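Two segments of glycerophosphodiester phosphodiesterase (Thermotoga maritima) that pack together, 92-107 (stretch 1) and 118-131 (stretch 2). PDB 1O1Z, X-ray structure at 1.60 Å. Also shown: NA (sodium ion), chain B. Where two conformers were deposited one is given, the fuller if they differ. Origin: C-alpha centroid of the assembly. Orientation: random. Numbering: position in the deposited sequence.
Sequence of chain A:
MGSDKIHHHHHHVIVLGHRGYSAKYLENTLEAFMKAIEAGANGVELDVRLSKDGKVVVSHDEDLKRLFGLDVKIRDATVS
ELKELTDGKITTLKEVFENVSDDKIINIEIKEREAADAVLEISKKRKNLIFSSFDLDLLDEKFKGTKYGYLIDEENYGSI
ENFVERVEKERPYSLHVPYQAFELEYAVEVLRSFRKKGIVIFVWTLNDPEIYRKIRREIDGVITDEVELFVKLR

Stretch 1 92-107: TLKEVFENVSDDKIIN
Stretch 2 118-131: AVLEISKKRKNLIF

How do the two backbones run? Each stretch is a helix, a loop and a strand. The helix that starts at L93 and the one that runs through A118 to I122 point the same way, 27° apart, their axes 11.1 Å apart at closest. Strands 105-107 and 129-131 are parallel, with I106 paired to L129 (CA-CA 5.0 Å) and N107 to I130 (CA-CA 4.5 Å). I106 N donates to N128 O and I130 N to I106 O, both at 3.0 Å, so I106 bonds the residues flanking its partner. Type I turns, S101 to K104 and S123 to R126, lie on the way from helix to strand in each stretch.

What do the apolar side chains do? L93 (t, p) brings CD2 within 3.7 Å of I122 CG2, spanning the gap between the helices. F97 (chi1 m, chi2 -4°) sets CE1 3.9 Å from L129 CD2. In the sheet, I106 and L129 share a face, CB to CD2 3.7 Å; I105 CG2 meets I130 CD1 at 3.9 Å.

Why is R126 so deeply engaged? Its chain (t, p, t, chi4 -157°) lays R126 CG over the F97 ring, 4.0 Å from the centroid and 9° off the normal. The guanidinium then lies between F97 CD1 and D102 CA on opposite faces, and it donates to the backbone carbonyls of F97 and V100. V100 O lies at its edge, near the plane, and accepts from R126 NH2 and NH1 at 2.8 and 3.0 Å; R126 NH1 also makes a weak bond to F97 O at 3.0 Å.

Which other polar groups tie the stretches? N128 (phi/psi 60/45, chi1 m) donates ND2 to D102 O, 2.8 Å and almost linear. N107 (chi1 t) turns ND2 to I130 O, 3.0 Å. Water 1 donates to D102 OD2 (2.6 Å) and accepts from K127 N (3.0 Å). Sodium braces the second turn through S123 O (2.4 Å) and R126 O (2.2 Å).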

# COMPACT_ATOMS: atom_id res chain seq x y z
N THR A 92 -0.03 13.97 7.23
CA THR A 92 -1.05 14.05 6.18
C THR A 92 -0.45 13.58 4.88
O THR A 92 0.77 13.59 4.69
CB THR A 92 -1.53 15.47 6.01
OG1 THR A 92 -0.44 16.32 5.62
CG2 THR A 92 -2.05 16.05 7.36
N LEU A 93 -1.30 13.20 3.94
CA LEU A 93 -0.81 12.80 2.63
C LEU A 93 -0.04 13.94 1.95
O LEU A 93 1.00 13.72 1.35
CB LEU A 93 -1.97 12.28 1.78
CG LEU A 93 -1.57 11.76 0.41
CD1 LEU A 93 -0.61 10.55 0.58
CD2 LEU A 93 -2.82 11.38 -0.37
N LYS A 94 -0.57 15.15 2.07
CA LYS A 94 0.12 16.34 1.57
C LYS A 94 1.58 16.42 2.06
O LYS A 94 2.53 16.68 1.27
CB LYS A 94 -0.63 17.60 1.98
CG LYS A 94 0.09 18.93 1.69
CD LYS A 94 -0.80 20.12 2.06
CE LYS A 94 -0.08 21.45 1.82
NZ LYS A 94 1.07 21.63 2.76
N GLU A 95 1.78 16.22 3.36
CA GLU A 95 3.12 16.27 3.95
C GLU A 95 4.04 15.14 3.46
O GLU A 95 5.24 15.34 3.25
CB GLU A 95 3.02 16.26 5.48
CG GLU A 95 2.44 17.54 6.01
CD GLU A 95 2.21 17.54 7.50
OE1 GLU A 95 1.50 16.64 8.01
OE2 GLU A 95 2.74 18.45 8.16
N VAL A 96 3.48 13.95 3.23
CA VAL A 96 4.28 12.86 2.67
C VAL A 96 4.82 13.25 1.30
O VAL A 96 5.99 13.05 1.01
CB VAL A 96 3.51 11.54 2.62
CG1 VAL A 96 4.33 10.47 1.97
CG2 VAL A 96 3.08 11.12 4.02
N PHE A 97 3.95 13.83 0.46
CA PHE A 97 4.37 14.24 -0.88
C PHE A 97 5.49 15.28 -0.82
O PHE A 97 6.38 15.27 -1.66
CB PHE A 97 3.20 14.83 -1.68
CG PHE A 97 2.15 13.85 -2.14
CD1 PHE A 97 2.24 12.49 -1.96
CD2 PHE A 97 1.04 14.34 -2.80
CE1 PHE A 97 1.25 11.64 -2.42
CE2 PHE A 97 0.06 13.49 -3.26
CZ PHE A 97 0.17 12.15 -3.08
N GLU A 98 5.46 16.16 0.19
CA GLU A 98 6.51 17.18 0.36
C GLU A 98 7.85 16.59 0.77
O GLU A 98 8.90 17.22 0.58
CB GLU A 98 6.03 18.22 1.39
CG GLU A 98 4.91 19.08 0.86
CD GLU A 98 4.18 19.90 1.93
OE1 GLU A 98 4.49 19.78 3.13
OE2 GLU A 98 3.28 20.67 1.54
N ASN A 99 7.85 15.39 1.34
CA ASN A 99 9.04 14.76 1.92
C ASN A 99 9.57 13.49 1.22
O ASN A 99 10.64 12.96 1.59
CB ASN A 99 8.77 14.51 3.40
CG ASN A 99 8.75 15.80 4.19
OD1 ASN A 99 9.81 16.38 4.45
ND2 ASN A 99 7.55 16.28 4.53
N VAL A 100 8.85 13.02 0.21
CA VAL A 100 9.25 11.86 -0.57
C VAL A 100 9.28 12.27 -2.04
O VAL A 100 8.27 12.74 -2.58
CB VAL A 100 8.26 10.68 -0.38
CG1 VAL A 100 8.63 9.49 -1.27
CG2 VAL A 100 8.24 10.25 1.09
N SER A 101 10.44 12.15 -2.65
CA SER A 101 10.65 12.51 -4.05
C SER A 101 9.70 11.74 -4.95
O SER A 101 9.46 10.57 -4.75
CB SER A 101 12.09 12.22 -4.44
OG SER A 101 12.25 12.20 -5.86
N ASP A 102 9.21 12.41 -5.99
CA ASP A 102 8.31 11.78 -6.95
C ASP A 102 8.97 10.79 -7.89
O ASP A 102 8.28 10.19 -8.72
CB ASP A 102 7.53 12.84 -7.73
CG ASP A 102 8.37 13.66 -8.66
OD1 ASP A 102 9.63 13.55 -8.74
OD2 ASP A 102 7.82 14.53 -9.35
N ASP A 103 10.28 10.57 -7.75
CA ASP A 103 10.91 9.42 -8.38
C ASP A 103 10.68 8.13 -7.60
O ASP A 103 10.96 7.03 -8.11
CB ASP A 103 12.41 9.62 -8.48
CG ASP A 103 12.78 10.73 -9.43
OD1 ASP A 103 13.48 11.67 -9.01
OD2 ASP A 103 12.41 10.74 -10.63
N LYS A 104 10.17 8.26 -6.39
CA LYS A 104 9.87 7.10 -5.56
C LYS A 104 8.38 6.81 -5.62
O LYS A 104 7.55 7.72 -5.78
CB LYS A 104 10.29 7.35 -4.12
CG LYS A 104 11.72 7.78 -3.93
CD LYS A 104 12.70 6.75 -4.35
CE LYS A 104 14.13 7.33 -4.42
NZ LYS A 104 15.10 6.26 -4.64
N ILE A 105 8.02 5.55 -5.46
CA ILE A 105 6.63 5.11 -5.54
C ILE A 105 5.95 5.32 -4.21
O ILE A 105 6.52 4.98 -3.15
CB ILE A 105 6.59 3.61 -5.92
CG1 ILE A 105 7.21 3.43 -7.32
CG2 ILE A 105 5.21 3.00 -5.78
CD1 ILE A 105 7.52 1.99 -7.66
N ILE A 106 4.72 5.80 -4.24
CA ILE A 106 3.88 5.78 -3.06
C ILE A 106 2.62 4.97 -3.37
O ILE A 106 1.84 5.32 -4.26
CB ILE A 106 3.49 7.17 -2.57
CG1 ILE A 106 4.74 8.01 -2.25
CG2 ILE A 106 2.66 7.08 -1.32
CD1 ILE A 106 4.41 9.48 -1.94
N ASN A 107 2.46 3.87 -2.66
CA ASN A 107 1.28 3.02 -2.74
C ASN A 107 0.35 3.48 -1.65
O ASN A 107 0.62 3.29 -0.48
CB ASN A 107 1.67 1.55 -2.59
CG ASN A 107 0.52 0.64 -2.44
OD1 ASN A 107 0.69 -0.44 -1.85
ND2 ASN A 107 -0.64 0.99 -2.98
N ALA A 118 -11.00 13.26 -2.12
CA ALA A 118 -9.92 14.10 -1.62
C ALA A 118 -8.54 13.58 -2.00
O ALA A 118 -7.64 14.35 -2.31
CB ALA A 118 -10.03 14.27 -0.12
N VAL A 119 -8.36 12.28 -1.96
CA VAL A 119 -7.11 11.66 -2.34
C VAL A 119 -6.84 11.90 -3.83
O VAL A 119 -5.73 12.25 -4.20
CB VAL A 119 -7.11 10.15 -2.05
CG1 VAL A 119 -5.93 9.45 -2.72
CG2 VAL A 119 -7.08 9.92 -0.54
N LEU A 120 -7.85 11.71 -4.67
CA LEU A 120 -7.68 11.92 -6.11
C LEU A 120 -7.33 13.36 -6.42
O LEU A 120 -6.49 13.62 -7.27
CB LEU A 120 -8.90 11.44 -6.87
CG LEU A 120 -8.97 9.91 -6.90
CD1 LEU A 120 -10.35 9.42 -7.31
CD2 LEU A 120 -7.86 9.35 -7.87
N GLU A 121 -7.94 14.31 -5.72
CA GLU A 121 -7.66 15.71 -5.98
C GLU A 121 -6.22 16.06 -5.65
O GLU A 121 -5.52 16.69 -6.46
CB GLU A 121 -8.66 16.59 -5.22
CG GLU A 121 -8.56 18.07 -5.56
CD GLU A 121 -8.78 18.35 -7.04
OE1 GLU A 121 -9.60 17.66 -7.71
OE2 GLU A 121 -8.11 19.28 -7.57
N ILE A 122 -5.73 15.63 -4.47
CA ILE A 122 -4.39 15.97 -4.06
C ILE A 122 -3.35 15.23 -4.91
O ILE A 122 -2.22 15.70 -5.10
CB ILE A 122 -4.17 15.71 -2.55
CG1 ILE A 122 -2.86 16.39 -2.11
CG2 ILE A 122 -4.17 14.27 -2.23
N SER A 123 -3.76 14.11 -5.48
CA SER A 123 -2.87 13.28 -6.27
C SER A 123 -2.70 13.75 -7.70
O SER A 123 -1.83 13.27 -8.41
CB SER A 123 -3.33 11.84 -6.23
OG SER A 123 -3.27 11.33 -4.89
N LYS A 124 -3.52 14.70 -8.15
CA LYS A 124 -3.47 15.13 -9.55
C LYS A 124 -2.14 15.59 -10.01
O LYS A 124 -1.74 15.28 -11.14
CB LYS A 124 -4.49 16.24 -9.83
CG LYS A 124 -5.86 15.67 -9.99
CD LYS A 124 -6.90 16.71 -10.33
CE LYS A 124 -8.24 16.05 -10.59
NZ LYS A 124 -9.33 17.06 -10.63
N LYS A 125 -1.45 16.29 -9.13
CA LYS A 125 -0.16 16.89 -9.45
C LYS A 125 1.03 15.92 -9.41
O LYS A 125 2.12 16.25 -9.88
CB LYS A 125 0.11 17.99 -8.43
CG LYS A 125 0.26 17.50 -6.99
CD LYS A 125 0.46 18.62 -6.01
CE LYS A 125 -0.02 18.22 -4.62
NZ LYS A 125 -1.52 18.33 -4.48
N ARG A 126 0.84 14.75 -8.80
CA ARG A 126 1.94 13.90 -8.39
C ARG A 126 1.99 12.61 -9.21
O ARG A 126 0.97 11.95 -9.33
CB ARG A 126 1.67 13.58 -6.93
CG ARG A 126 2.52 12.57 -6.34
CD ARG A 126 3.81 13.11 -5.96
NE ARG A 126 4.60 12.09 -5.33
CZ ARG A 126 5.59 12.34 -4.50
NH1 ARG A 126 5.89 13.61 -4.16
NH2 ARG A 126 6.28 11.32 -4.03
N LYS A 127 3.15 12.24 -9.74
CA LYS A 127 3.33 10.95 -10.41
C LYS A 127 3.82 9.82 -9.47
O LYS A 127 4.04 10.03 -8.27
CB LYS A 127 4.26 11.07 -11.62
CG LYS A 127 5.72 11.27 -11.27
CD LYS A 127 6.65 11.39 -12.44
CE LYS A 127 8.08 11.72 -11.96
NZ LYS A 127 8.99 12.12 -13.03
N ASN A 128 3.92 8.62 -10.02
CA ASN A 128 4.40 7.43 -9.31
C ASN A 128 3.57 7.06 -8.09
O ASN A 128 4.09 6.67 -7.05
CB ASN A 128 5.90 7.54 -8.99
CG ASN A 128 6.75 7.20 -10.19
OD1 ASN A 128 6.49 6.20 -10.88
ND2 ASN A 128 7.80 7.97 -10.40
N LEU A 129 2.26 7.09 -8.25
CA LEU A 129 1.32 6.64 -7.25
C LEU A 129 0.64 5.36 -7.70
O LEU A 129 0.35 5.18 -8.90
CB LEU A 129 0.24 7.69 -7.01
CG LEU A 129 0.77 9.02 -6.57
CD1 LEU A 129 -0.37 9.99 -6.41
CD2 LEU A 129 1.59 8.93 -5.27
N ILE A 130 0.40 4.47 -6.74
CA ILE A 130 -0.45 3.30 -6.93
C ILE A 130 -1.52 3.35 -5.85
O ILE A 130 -1.19 3.41 -4.67
CB ILE A 130 0.33 1.98 -6.78
CG1 ILE A 130 1.47 1.88 -7.78
CG2 ILE A 130 -0.62 0.80 -6.96
CD1 ILE A 130 2.50 0.78 -7.42
N PHE A 131 -2.79 3.37 -6.24
CA PHE A 131 -3.92 3.36 -5.30
C PHE A 131 -4.36 1.93 -5.10
O PHE A 131 -4.59 1.22 -6.08
CB PHE A 131 -5.09 4.19 -5.83
CG PHE A 131 -4.68 5.60 -6.15
CD1 PHE A 131 -4.51 6.53 -5.11
CD2 PHE A 131 -4.40 5.99 -7.45
CE1 PHE A 131 -4.11 7.85 -5.42
CE2 PHE A 131 -3.98 7.29 -7.72
CZ PHE A 131 -3.85 8.21 -6.67
NA NA B . -1.10 11.83 -10.14
O HOH W 1 5.25 14.39 -9.50
O HOH W 2 5.32 9.31 -5.76
O HOH W 3 -2.99 10.52 -9.55